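Long-range contacts in TIGR00266 family protein (Pseudomonas aeruginosa, PDB 1YOX), which is of unknown function but belongs to the AIM24 (mitochondrial biogenesis) family of the cupin clan and is built mostly of beta strands, with three chains in the assembly: residues C[16-21]-C[97-102]; C[29-34]-C[77-82]; C[112-117]-C[149-154]; C[187-192]-C[215-220]. One frame throughout, in Å; residues are numbered along the deposited sequence.

Contact 1 of 4, residues C[16-21]-C[97-102]; sequences SMQTVE and PGSVVA
Q18 and V100 meet where the buried part of this contact gives way to its more open side. On the buried side V100 CG2 packs 3.6 Å from Q18 CB, and V100 CG1 meets V20 CB, with L120 of strand 119-123 touching both valines. The other close-packed end is formed by M17 and P97, which run alongside each other in the same direction with M17 SE 3.9 Å from P97 CB. P97 of the second subunit packs on both residues, and S16 OG bonds to S16 of that same neighbouring subunit.

A hydrogen bond from Q18 N to G98 O, 3.0 Å long, ties the backbones just before strand 19-24 begins. The two segments run 55° apart and form no ladder: strand 19-24 belongs to a four-stranded antiparallel sheet, whereas strand 98-104 is an outermost strand, within this chain, of a six-stranded one, and the contact joins the two sheets.

The partly exposed side is that of S99 and the Q18 carboxamide, which reaches alongside residues 97-102. V100 N lies 2.9 Å from Q18 OE1, in the plane of the amide carbonyl and on one of its lone pairs, with 162° at the hydrogen. An extended chain (chi2 -177°) carries CD past S99, whose CB comes to 3.1 Å from Q18 OE1. Q18 NE2 makes weak hydrogen bonds to the carbonyls of G14 and E15.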
loop_
_atom_site.group_PDB
_atom_site.type_symbol
_atom_site.label_atom_id
_atom_site.label_comp_id
_atom_site.label_asym_id
_atom_site.label_seq_id
_atom_site.Cartn_x
_atom_site.Cartn_y
_atom_site.Cartn_z
ATOM N N SER C 16 -2.480 -0.657 -9.662
ATOM C CA SER C 16 -3.286 -0.246 -8.521
ATOM C C SER C 16 -2.603 0.858 -7.715
ATOM O O SER C 16 -3.273 1.634 -7.014
ATOM C CB SER C 16 -3.631 -1.435 -7.622
ATOM O OG SER C 16 -3.731 -2.635 -8.383
HETATM N N MSE C 17 -1.280 0.908 -7.769
HETATM C CA MSE C 17 -0.561 1.993 -7.132
HETATM C C MSE C 17 0.079 2.843 -8.195
HETATM O O MSE C 17 0.812 2.351 -9.063
HETATM C CB MSE C 17 0.460 1.481 -6.136
HETATM C CG MSE C 17 -0.151 0.991 -4.853
HETATM SE SE MSE C 17 1.084 -0.076 -3.751
HETATM C CE MSE C 17 1.309 -1.664 -4.832
ATOM N N GLN C 18 -0.197 4.136 -8.128
ATOM C CA GLN C 18 0.034 4.989 -9.288
ATOM C C GLN C 18 0.879 6.235 -9.037
ATOM O O GLN C 18 0.876 6.828 -7.927
ATOM C CB GLN C 18 -1.313 5.330 -9.962
ATOM C CG GLN C 18 -1.992 4.072 -10.515
ATOM C CD GLN C 18 -3.296 4.314 -11.275
ATOM O OE1 GLN C 18 -3.985 5.334 -11.102
ATOM N NE2 GLN C 18 -3.653 3.354 -12.112
ATOM N N THR C 19 1.584 6.620 -10.094
ATOM C CA THR C 19 2.314 7.866 -10.157
ATOM C C THR C 19 2.050 8.631 -11.488
ATOM O O THR C 19 1.790 8.037 -12.517
ATOM C CB THR C 19 3.800 7.608 -9.967
ATOM O OG1 THR C 19 4.548 8.779 -10.303
ATOM C CG2 THR C 19 4.252 6.502 -10.823
ATOM N N VAL C 20 2.115 9.950 -11.442
ATOM C CA VAL C 20 1.837 10.766 -12.591
ATOM C C VAL C 20 3.098 11.417 -13.136
ATOM O O VAL C 20 3.761 12.200 -12.469
ATOM C CB VAL C 20 0.692 11.809 -12.336
ATOM C CG1 VAL C 20 1.120 12.860 -11.333
ATOM C CG2 VAL C 20 0.283 12.460 -13.660
ATOM N N GLU C 21 3.426 11.068 -14.367
ATOM C CA GLU C 21 4.575 11.651 -15.021
ATOM C C GLU C 21 4.045 12.739 -15.936
ATOM O O GLU C 21 3.342 12.465 -16.908
ATOM C CB GLU C 21 5.385 10.609 -15.793
ATOM C CG GLU C 21 6.721 11.165 -16.289
ATOM C CD GLU C 21 7.290 10.398 -17.463
ATOM O OE1 GLU C 21 8.157 9.531 -17.236
ATOM O OE2 GLU C 21 6.851 10.637 -18.611
ATOM N N PRO C 97 -0.496 4.235 -0.518
ATOM C CA PRO C 97 -0.843 3.433 -1.682
ATOM C C PRO C 97 -2.216 3.778 -2.258
ATOM O O PRO C 97 -3.176 3.978 -1.499
ATOM C CB PRO C 97 -0.902 2.006 -1.130
ATOM C CG PRO C 97 -0.338 2.051 0.194
ATOM C CD PRO C 97 -0.473 3.420 0.703
ATOM N N GLY C 98 -2.305 3.816 -3.583
ATOM C CA GLY C 98 -3.569 4.047 -4.230
ATOM C C GLY C 98 -3.390 4.637 -5.604
ATOM O O GLY C 98 -2.274 4.739 -6.100
ATOM N N SER C 99 -4.494 5.040 -6.213
ATOM C CA SER C 99 -4.418 5.431 -7.600
ATOM C C SER C 99 -4.591 6.922 -7.862
ATOM O O SER C 99 -5.035 7.675 -7.019
ATOM C CB SER C 99 -5.370 4.579 -8.441
ATOM O OG SER C 99 -6.583 4.421 -7.767
ATOM N N VAL C 100 -4.217 7.322 -9.055
ATOM C CA VAL C 100 -4.192 8.715 -9.430
ATOM C C VAL C 100 -5.357 8.909 -10.400
ATOM O O VAL C 100 -5.675 8.012 -11.157
ATOM C CB VAL C 100 -2.822 9.064 -10.076
ATOM C CG1 VAL C 100 -2.775 10.484 -10.566
ATOM C CG2 VAL C 100 -1.666 8.790 -9.072
ATOM N N VAL C 101 -6.033 10.046 -10.340
ATOM C CA VAL C 101 -7.002 10.383 -11.383
ATOM C C VAL C 101 -6.748 11.797 -11.842
ATOM O O VAL C 101 -6.513 12.708 -11.025
ATOM C CB VAL C 101 -8.521 10.244 -10.954
ATOM C CG1 VAL C 101 -9.041 8.797 -11.119
ATOM C CG2 VAL C 101 -8.774 10.785 -9.586
ATOM N N ALA C 102 -6.777 11.970 -13.161
ATOM C CA ALA C 102 -6.698 13.295 -13.767
ATOM C C ALA C 102 -8.111 13.810 -13.791
ATOM O O ALA C 102 -9.035 13.079 -14.110
ATOM C CB ALA C 102 -6.126 13.212 -15.180
#

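Contact 2 of 4, residues C[29-34]-C[77-82]; sequences TVIAEA and MTHFTN
T29 and T81 meet through their hydroxyls, OG1 to OG1 at 2.7 Å, in a hydrogen bond that could run in either direction. The backbone hydrogen bonds form the antiparallel ladder. V30 and F80 are a hydrogen-bonded pair, with F80 N 2.8 Å from V30 O on a nearly straight line (177° at the hydrogen). A32 and T78 form the next such pair, and here a side-chain bond is added, so that A32 O is gripped twice: T78 N approaches from one face of the carbonyl plane, while T78 OG1, at 2.6 Å, sits above the other. The T78 hydroxyl reaches it from between its own backbone N and carbonyl carbon (chi1 58°).

The aromatic contact lies on the face carrying T29, I31, H79 and T81. I31 CG2 stands over the centre of the H79 imidazole, 3.4 Å from the centroid and 5° off the normal, a CH-pi contact.

Among the apolar contacts, M77, bent at chi2 and chi3, brings SE to 4.2 Å from I31 CG1. Its CE methyl also comes against the backbone, 3.3 Å from E33 N. On the face of V30, A32 and F80, V30 CG1 packs against F80 CB, and A32 CB approaches CE1 of the same ring, which meets F92 edge-to-face. A34 CB presses tightly on T78 CG2. Strand 29-32 is flanked by 78-82 and 119-123 within a six-stranded antiparallel sheet, consistent with the family's place in the cupin clan, whose members are built on antiparallel beta sheets.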
loop_
_atom_site.group_PDB
_atom_site.type_symbol
_atom_site.label_atom_id
_atom_site.label_comp_id
_atom_site.label_asym_id
_atom_site.label_seq_id
_atom_site.Cartn_x
_atom_site.Cartn_y
_atom_site.Cartn_z
ATOM N N THR C 29 4.692 24.790 -16.814
ATOM C CA THR C 29 4.844 24.631 -15.359
ATOM C C THR C 29 3.775 23.756 -14.727
ATOM O O THR C 29 2.627 23.783 -15.132
ATOM C CB THR C 29 4.926 25.992 -14.642
ATOM O OG1 THR C 29 6.042 26.703 -15.169
ATOM C CG2 THR C 29 5.124 25.837 -13.106
ATOM N N VAL C 30 4.194 22.960 -13.749
ATOM C CA VAL C 30 3.284 22.192 -12.909
ATOM C C VAL C 30 3.530 22.541 -11.425
ATOM O O VAL C 30 4.676 22.813 -11.005
ATOM C CB VAL C 30 3.384 20.678 -13.205
ATOM C CG1 VAL C 30 4.765 20.098 -12.792
ATOM C CG2 VAL C 30 2.241 19.916 -12.576
ATOM N N ILE C 31 2.442 22.581 -10.656
ATOM C CA ILE C 31 2.531 22.892 -9.239
ATOM C C ILE C 31 2.193 21.662 -8.397
ATOM O O ILE C 31 1.289 20.896 -8.717
ATOM C CB ILE C 31 1.747 24.181 -8.847
ATOM C CG1 ILE C 31 0.238 24.008 -8.978
ATOM C CG2 ILE C 31 2.204 25.371 -9.711
ATOM C CD1 ILE C 31 -0.560 25.240 -8.434
ATOM N N ALA C 32 2.978 21.448 -7.357
ATOM C CA ALA C 32 2.851 20.264 -6.531
ATOM C C ALA C 32 3.452 20.560 -5.166
ATOM O O ALA C 32 4.283 21.452 -5.032
ATOM C CB ALA C 32 3.604 19.118 -7.174
ATOM N N GLU C 33 3.055 19.814 -4.151
ATOM C CA GLU C 33 3.846 19.831 -2.914
ATOM C C GLU C 33 5.141 19.043 -3.215
ATOM O O GLU C 33 5.110 17.993 -3.877
ATOM C CB GLU C 33 3.031 19.324 -1.694
ATOM C CG GLU C 33 3.738 19.425 -0.364
ATOM C CD GLU C 33 4.839 18.386 -0.245
ATOM O OE1 GLU C 33 4.553 17.172 -0.459
ATOM O OE2 GLU C 33 5.991 18.780 0.041
ATOM N N ALA C 34 6.286 19.591 -2.809
ATOM C CA ALA C 34 7.588 19.047 -3.280
ATOM C C ALA C 34 7.972 17.667 -2.753
ATOM O O ALA C 34 8.865 17.018 -3.331
ATOM C CB ALA C 34 8.742 20.054 -3.041
HETATM N N MSE C 77 3.276 25.342 -1.950
HETATM C CA MSE C 77 3.268 24.825 -3.312
HETATM C C MSE C 77 4.624 24.999 -3.959
HETATM O O MSE C 77 5.214 26.074 -3.878
HETATM C CB MSE C 77 2.226 25.559 -4.159
HETATM C CG MSE C 77 0.783 25.066 -4.016
HETATM SE SE MSE C 77 0.481 23.317 -4.854
HETATM C CE MSE C 77 0.911 22.167 -3.283
ATOM N N THR C 78 5.128 23.960 -4.615
ATOM C CA THR C 78 6.335 24.140 -5.419
ATOM C C THR C 78 6.018 24.145 -6.908
ATOM O O THR C 78 5.174 23.391 -7.376
ATOM C CB THR C 78 7.415 23.111 -5.115
ATOM O OG1 THR C 78 6.891 21.799 -5.347
ATOM C CG2 THR C 78 7.905 23.246 -3.671
ATOM N N HIS C 79 6.689 25.029 -7.634
ATOM C CA HIS C 79 6.525 25.159 -9.085
ATOM C C HIS C 79 7.667 24.435 -9.787
ATOM O O HIS C 79 8.839 24.674 -9.494
ATOM C CB HIS C 79 6.511 26.636 -9.500
ATOM C CG HIS C 79 5.265 27.372 -9.117
ATOM N ND1 HIS C 79 4.655 27.233 -7.887
ATOM C CD2 HIS C 79 4.518 28.268 -9.802
ATOM C CE1 HIS C 79 3.587 28.005 -7.831
ATOM N NE2 HIS C 79 3.484 28.649 -8.980
ATOM N N PHE C 80 7.319 23.539 -10.693
ATOM C CA PHE C 80 8.319 22.866 -11.536
ATOM C C PHE C 80 8.201 23.395 -12.969
ATOM O O PHE C 80 7.178 23.228 -13.612
ATOM C CB PHE C 80 8.132 21.338 -11.479
ATOM C CG PHE C 80 8.366 20.755 -10.107
ATOM C CD1 PHE C 80 7.372 20.829 -9.117
ATOM C CD2 PHE C 80 9.579 20.164 -9.785
ATOM C CE1 PHE C 80 7.595 20.313 -7.835
ATOM C CE2 PHE C 80 9.798 19.620 -8.494
ATOM C CZ PHE C 80 8.808 19.694 -7.531
ATOM N N THR C 81 9.249 24.056 -13.449
ATOM C CA THR C 81 9.249 24.603 -14.807
ATOM C C THR C 81 10.306 23.967 -15.698
ATOM O O THR C 81 11.427 23.647 -15.243
ATOM C CB THR C 81 9.385 26.142 -14.806
ATOM O OG1 THR C 81 8.405 26.677 -13.920
ATOM C CG2 THR C 81 9.112 26.730 -16.203
ATOM N N ASN C 82 9.921 23.768 -16.966
ATOM C CA ASN C 82 10.850 23.402 -18.044
ATOM C C ASN C 82 11.653 24.626 -18.555
ATOM O O ASN C 82 11.115 25.498 -19.258
ATOM C CB ASN C 82 10.077 22.753 -19.179
ATOM C CG ASN C 82 10.973 22.235 -20.315
ATOM O OD1 ASN C 82 10.494 21.539 -21.216
ATOM N ND2 ASN C 82 12.249 22.548 -20.267
#

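Contact 3 of 4, residues C[112-117]-C[149-154]; sequences LFCQKD and QKLEGD
Q149 lays its carboxamide against the start of the K116 side chain, the two crossing at a slant: Q149 CD lies 4.0 Å from K116 CB, and Q149 OE1 is 3.6 Å from K116 CA. A chi2 of -178° sends CD out past C114 O. Buried by this overlap, Q149 OE1 has no polar partner in the model.

Four backbone bonds carry the ladder. L112 and L151 exchange N-H and carbonyl in both directions, with L112 N 2.6 Å from L151 O and L151 N 2.7 Å from L112 O; C114 and Q149 form the second hydrogen-bonded pair. On the face shared by these four residues, L151 CD1 packs 3.9 Å from C114 CB and more loosely against L112 CD2. The opposite face holds F113 and K150, side by side, with F113 CE2 4.2 Å from K150 CB.

Strand 111-115 lies between 146-152 and 182-185 in a six-stranded antiparallel sheet. F113 meets the F185 ring of the latter strand with nearly parallel planes, whereas L112, C114 and L151 face strand 156-162 of another sheet, touching V157 and V159. Beyond the strand, D117 forms a salt bridge with R233, which lies on helix 227-237 of the second subunit.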
loop_
_atom_site.group_PDB
_atom_site.type_symbol
_atom_site.label_atom_id
_atom_site.label_comp_id
_atom_site.label_asym_id
_atom_site.label_seq_id
_atom_site.Cartn_x
_atom_site.Cartn_y
_atom_site.Cartn_z
ATOM N N LEU C 112 -12.942 22.276 -8.264
ATOM C CA LEU C 112 -13.046 21.009 -7.558
ATOM C C LEU C 112 -12.668 21.205 -6.112
ATOM O O LEU C 112 -11.824 22.031 -5.793
ATOM C CB LEU C 112 -12.237 19.894 -8.246
ATOM C CG LEU C 112 -12.310 18.443 -7.728
ATOM C CD1 LEU C 112 -13.641 17.759 -7.981
ATOM C CD2 LEU C 112 -11.150 17.604 -8.304
ATOM N N PHE C 113 -13.362 20.476 -5.246
ATOM C CA PHE C 113 -13.051 20.409 -3.834
ATOM C C PHE C 113 -12.274 19.140 -3.534
ATOM O O PHE C 113 -12.613 18.042 -4.014
ATOM C CB PHE C 113 -14.334 20.467 -3.014
ATOM C CG PHE C 113 -15.060 21.776 -3.153
ATOM C CD1 PHE C 113 -16.036 21.944 -4.138
ATOM C CD2 PHE C 113 -14.728 22.862 -2.340
ATOM C CE1 PHE C 113 -16.699 23.192 -4.292
ATOM C CE2 PHE C 113 -15.392 24.100 -2.480
ATOM C CZ PHE C 113 -16.376 24.257 -3.450
ATOM N N CYS C 114 -11.239 19.285 -2.722
ATOM C CA CYS C 114 -10.266 18.228 -2.603
ATOM C C CYS C 114 -9.745 18.124 -1.199
ATOM O O CYS C 114 -9.288 19.117 -0.670
ATOM C CB CYS C 114 -9.092 18.563 -3.525
ATOM S SG CYS C 114 -8.130 17.168 -3.832
ATOM N N GLN C 115 -9.790 16.933 -0.595
ATOM C CA GLN C 115 -9.081 16.729 0.676
ATOM C C GLN C 115 -7.594 17.001 0.465
ATOM O O GLN C 115 -7.018 16.575 -0.516
ATOM C CB GLN C 115 -9.307 15.336 1.272
ATOM C CG GLN C 115 -8.905 15.302 2.771
ATOM C CD GLN C 115 -8.797 13.922 3.382
ATOM O OE1 GLN C 115 -9.488 12.978 2.954
ATOM N NE2 GLN C 115 -7.955 13.798 4.436
ATOM N N LYS C 116 -6.968 17.737 1.364
ATOM C CA LYS C 116 -5.604 18.192 1.108
ATOM C C LYS C 116 -4.616 17.041 0.861
ATOM O O LYS C 116 -3.751 17.136 -0.022
ATOM C CB LYS C 116 -5.121 19.165 2.188
ATOM C CG LYS C 116 -3.640 19.553 2.076
ATOM C CD LYS C 116 -3.177 20.374 3.282
ATOM C CE LYS C 116 -1.697 20.177 3.538
ATOM N NZ LYS C 116 -1.337 18.673 3.661
ATOM N N ASP C 117 -4.769 15.954 1.606
ATOM C CA ASP C 117 -3.889 14.779 1.493
ATOM C C ASP C 117 -4.043 14.167 0.114
ATOM O O ASP C 117 -3.167 13.465 -0.343
ATOM C CB ASP C 117 -4.261 13.695 2.528
ATOM C CG ASP C 117 -3.646 13.946 3.887
ATOM O OD1 ASP C 117 -2.520 14.480 3.910
ATOM O OD2 ASP C 117 -4.273 13.596 4.931
ATOM N N GLN C 149 -9.477 21.665 0.236
ATOM C CA GLN C 149 -8.992 22.689 -0.662
ATOM C C GLN C 149 -9.986 22.969 -1.797
ATOM O O GLN C 149 -10.818 22.116 -2.115
ATOM C CB GLN C 149 -7.643 22.266 -1.227
ATOM C CG GLN C 149 -6.583 22.211 -0.163
ATOM C CD GLN C 149 -5.264 21.837 -0.720
ATOM O OE1 GLN C 149 -5.117 20.787 -1.380
ATOM N NE2 GLN C 149 -4.276 22.685 -0.484
ATOM N N LYS C 150 -9.918 24.173 -2.366
ATOM C CA LYS C 150 -10.626 24.453 -3.630
ATOM C C LYS C 150 -9.632 24.677 -4.754
ATOM O O LYS C 150 -8.696 25.462 -4.637
ATOM C CB LYS C 150 -11.654 25.607 -3.539
ATOM C CG LYS C 150 -11.140 26.937 -3.015
ATOM C CD LYS C 150 -12.198 28.068 -3.217
ATOM C CE LYS C 150 -11.727 29.397 -2.574
ATOM N NZ LYS C 150 -12.840 30.363 -2.269
ATOM N N LEU C 151 -9.855 23.938 -5.825
ATOM C CA LEU C 151 -9.032 24.003 -7.018
ATOM C C LEU C 151 -9.935 24.608 -8.094
ATOM O O LEU C 151 -10.986 24.037 -8.433
ATOM C CB LEU C 151 -8.553 22.604 -7.430
ATOM C CG LEU C 151 -8.122 21.618 -6.325
ATOM C CD1 LEU C 151 -7.877 20.225 -6.872
ATOM C CD2 LEU C 151 -6.896 22.122 -5.573
ATOM N N GLU C 152 -9.551 25.772 -8.604
ATOM C CA GLU C 152 -10.318 26.388 -9.694
ATOM C C GLU C 152 -9.466 26.824 -10.906
ATOM O O GLU C 152 -8.293 27.154 -10.782
ATOM C CB GLU C 152 -11.263 27.506 -9.164
ATOM C CG GLU C 152 -10.694 28.398 -8.057
ATOM C CD GLU C 152 -11.757 29.023 -7.149
ATOM O OE1 GLU C 152 -12.928 28.572 -7.137
ATOM O OE2 GLU C 152 -11.415 29.990 -6.429
ATOM N N GLY C 153 -10.070 26.820 -12.084
ATOM C CA GLY C 153 -9.334 27.208 -13.278
ATOM C C GLY C 153 -9.801 26.347 -14.407
ATOM O O GLY C 153 -10.817 25.681 -14.278
ATOM N N ASP C 154 -9.060 26.355 -15.512
ATOM C CA ASP C 154 -9.497 25.658 -16.719
ATOM C C ASP C 154 -8.544 24.544 -17.141
ATOM O O ASP C 154 -8.629 24.028 -18.273
ATOM C CB ASP C 154 -9.725 26.659 -17.865
ATOM C CG ASP C 154 -8.421 27.165 -18.483
ATOM O OD1 ASP C 154 -7.438 27.342 -17.729
ATOM O OD2 ASP C 154 -8.386 27.383 -19.733
#

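Contact 4 of 4, residues C[187-192]-C[215-220]; sequences DGIDYD and KGSGTV
K215 bends at chi3 (77°) and chi4 (50°), which turn CE and then NZ toward D190 and D192, while D190 sets its CG anti to the backbone N (chi1 -159°). The two side chains of D190 and K215 lie side by side, with K215 CG 3.6 Å from D190 CB. The ammonium forms a salt bridge to D190 OD1, K215 NZ lying 3.5 Å from it, and a longer one to D192 OD2 at 3.7 Å. A water donates to D192 OD2 and weakly accepts from the same NZ, completing a small network around the lysine. K215 NZ also makes a weak hydrogen bond to T213 O, and D192 turns its other oxygen, OD1, to Q194. With D190 exposed and D192 and K215 partly so, these charges sit at the surface, where solvent probably softens their attraction.

Beneath the charges, D190 and K215 are a hydrogen-bonded antiparallel pair, each N 2.9 Å from the other's O. They belong to the three-stranded antiparallel sheet in which strand 210-216 is the middle strand and 189-195 an outer one within this chain. I189 pairs with G216 in the next, non-hydrogen-bonded position, and the ladder ends with S217 N facing G188 O, a bond modelled so short that its exact length is doubtful.

After G216 the chain bends through S217 and G218 before strand 219-223 starts in a different sheet. I189 fills the inside of this turn: its CD1 methyl lies 3.3 Å from S217 N and 3.2 Å from G218 N, while L214 and L170 also touch the side chain. Both G188 and G216 have backbone angles suited to glycine.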
loop_
_atom_site.group_PDB
_atom_site.type_symbol
_atom_site.label_atom_id
_atom_site.label_comp_id
_atom_site.label_asym_id
_atom_site.label_seq_id
_atom_site.Cartn_x
_atom_site.Cartn_y
_atom_site.Cartn_z
ATOM N N ASP C 187 -19.227 21.010 -7.347
ATOM C CA ASP C 187 -20.261 21.908 -6.804
ATOM C C ASP C 187 -21.610 21.195 -6.786
ATOM O O ASP C 187 -21.779 20.173 -7.452
ATOM C CB ASP C 187 -20.373 23.171 -7.663
ATOM C CG ASP C 187 -19.374 24.249 -7.267
ATOM O OD1 ASP C 187 -19.397 24.710 -6.098
ATOM O OD2 ASP C 187 -18.572 24.653 -8.141
ATOM N N GLY C 188 -22.565 21.734 -6.025
ATOM C CA GLY C 188 -23.923 21.178 -5.963
ATOM C C GLY C 188 -24.086 20.086 -4.911
ATOM O O GLY C 188 -25.157 19.438 -4.802
ATOM N N ILE C 189 -23.011 19.889 -4.146
ATOM C CA ILE C 189 -22.969 18.913 -3.075
ATOM C C ILE C 189 -22.701 19.657 -1.784
ATOM O O ILE C 189 -21.731 20.430 -1.686
ATOM C CB ILE C 189 -21.837 17.898 -3.304
ATOM C CG1 ILE C 189 -22.084 17.093 -4.579
ATOM C CG2 ILE C 189 -21.650 17.000 -2.084
ATOM C CD1 ILE C 189 -23.335 16.262 -4.539
ATOM N N ASP C 190 -23.577 19.433 -0.808
ATOM C CA ASP C 190 -23.437 20.004 0.531
ATOM C C ASP C 190 -22.807 18.960 1.461
ATOM O O ASP C 190 -23.090 17.762 1.353
ATOM C CB ASP C 190 -24.811 20.405 1.063
ATOM C CG ASP C 190 -24.738 21.427 2.181
ATOM O OD1 ASP C 190 -24.753 21.024 3.391
ATOM O OD2 ASP C 190 -24.681 22.641 1.829
ATOM N N TYR C 191 -21.971 19.427 2.376
ATOM C CA TYR C 191 -21.231 18.554 3.275
ATOM C C TYR C 191 -21.227 19.146 4.676
ATOM O O TYR C 191 -21.170 20.365 4.856
ATOM C CB TYR C 191 -19.774 18.362 2.788
ATOM C CG TYR C 191 -18.978 19.659 2.739
ATOM C CD1 TYR C 191 -18.108 20.009 3.777
ATOM C CD2 TYR C 191 -19.139 20.562 1.677
ATOM C CE1 TYR C 191 -17.404 21.221 3.751
ATOM C CE2 TYR C 191 -18.442 21.769 1.638
ATOM C CZ TYR C 191 -17.579 22.095 2.677
ATOM O OH TYR C 191 -16.882 23.297 2.633
ATOM N N ASP C 192 -21.284 18.280 5.675
ATOM C CA ASP C 192 -20.876 18.688 7.009
ATOM C C ASP C 192 -20.497 17.480 7.841
ATOM O O ASP C 192 -20.983 16.368 7.612
ATOM C CB ASP C 192 -21.920 19.575 7.705
ATOM C CG ASP C 192 -23.091 18.794 8.239
ATOM O OD1 ASP C 192 -23.230 18.737 9.490
ATOM O OD2 ASP C 192 -23.849 18.231 7.409
ATOM N N LYS C 215 -25.042 15.863 0.479
ATOM C CA LYS C 215 -26.402 15.932 -0.071
ATOM C C LYS C 215 -26.494 16.872 -1.269
ATOM O O LYS C 215 -26.042 18.018 -1.198
ATOM C CB LYS C 215 -27.408 16.319 1.026
ATOM C CG LYS C 215 -27.241 17.739 1.580
ATOM C CD LYS C 215 -27.933 17.932 2.959
ATOM C CE LYS C 215 -27.127 17.307 4.136
ATOM N NZ LYS C 215 -25.660 17.698 4.190
ATOM N N GLY C 216 -27.075 16.386 -2.369
ATOM C CA GLY C 216 -27.264 17.226 -3.554
ATOM C C GLY C 216 -26.933 16.614 -4.906
ATOM O O GLY C 216 -27.289 15.479 -5.202
ATOM N N SER C 217 -26.213 17.387 -5.711
ATOM C CA SER C 217 -26.030 17.134 -7.137
ATOM C C SER C 217 -25.039 16.057 -7.575
ATOM O O SER C 217 -25.404 14.886 -7.788
ATOM C CB SER C 217 -25.589 18.437 -7.815
ATOM O OG SER C 217 -24.208 18.668 -7.585
ATOM N N GLY C 218 -23.788 16.491 -7.710
ATOM C CA GLY C 218 -22.878 15.977 -8.711
ATOM C C GLY C 218 -22.109 14.710 -8.480
ATOM O O GLY C 218 -22.687 13.644 -8.297
ATOM N N THR C 219 -20.789 14.837 -8.561
ATOM C CA THR C 219 -19.886 13.705 -8.482
ATOM C C THR C 219 -19.148 13.741 -7.163
ATOM O O THR C 219 -18.738 14.794 -6.689
ATOM C CB THR C 219 -18.873 13.727 -9.639
ATOM O OG1 THR C 219 -19.565 14.079 -10.842
ATOM C CG2 THR C 219 -18.218 12.361 -9.841
ATOM N N VAL C 220 -19.034 12.576 -6.550
ATOM C CA VAL C 220 -18.193 12.403 -5.391
ATOM C C VAL C 220 -17.103 11.422 -5.724
ATOM O O VAL C 220 -17.346 10.387 -6.381
ATOM C CB VAL C 220 -18.954 11.831 -4.161
ATOM C CG1 VAL C 220 -18.055 11.896 -2.937
ATOM C CG2 VAL C 220 -20.236 12.597 -3.892
HETATM O O HOH W 1 -26.354 16.576 7.322
#

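In the fold
Contacts 3 and 4 are the one pair that touches: F113 CE1 lies 3.6 Å from D187 OD1, with centres 14 Å apart, and both reach the same six-stranded sheet. Contact 2 is nested inside the chain loop closed by contact 1; their centres are 18 Å apart, and strand 19-24 leads on to 29-32. Strand 98-104 is followed by 111-115, so contact 1 hands the chain to contact 3, 17 Å away between centres. Contacts 2 and 4 lie on opposite sides of the chain's centre, 30 Å between centres. With the function unknown, no active site can be placed; contact 1 meets both neighbouring subunits and contact 3 one, through D117, whereas other chains leave contact 4 untouched.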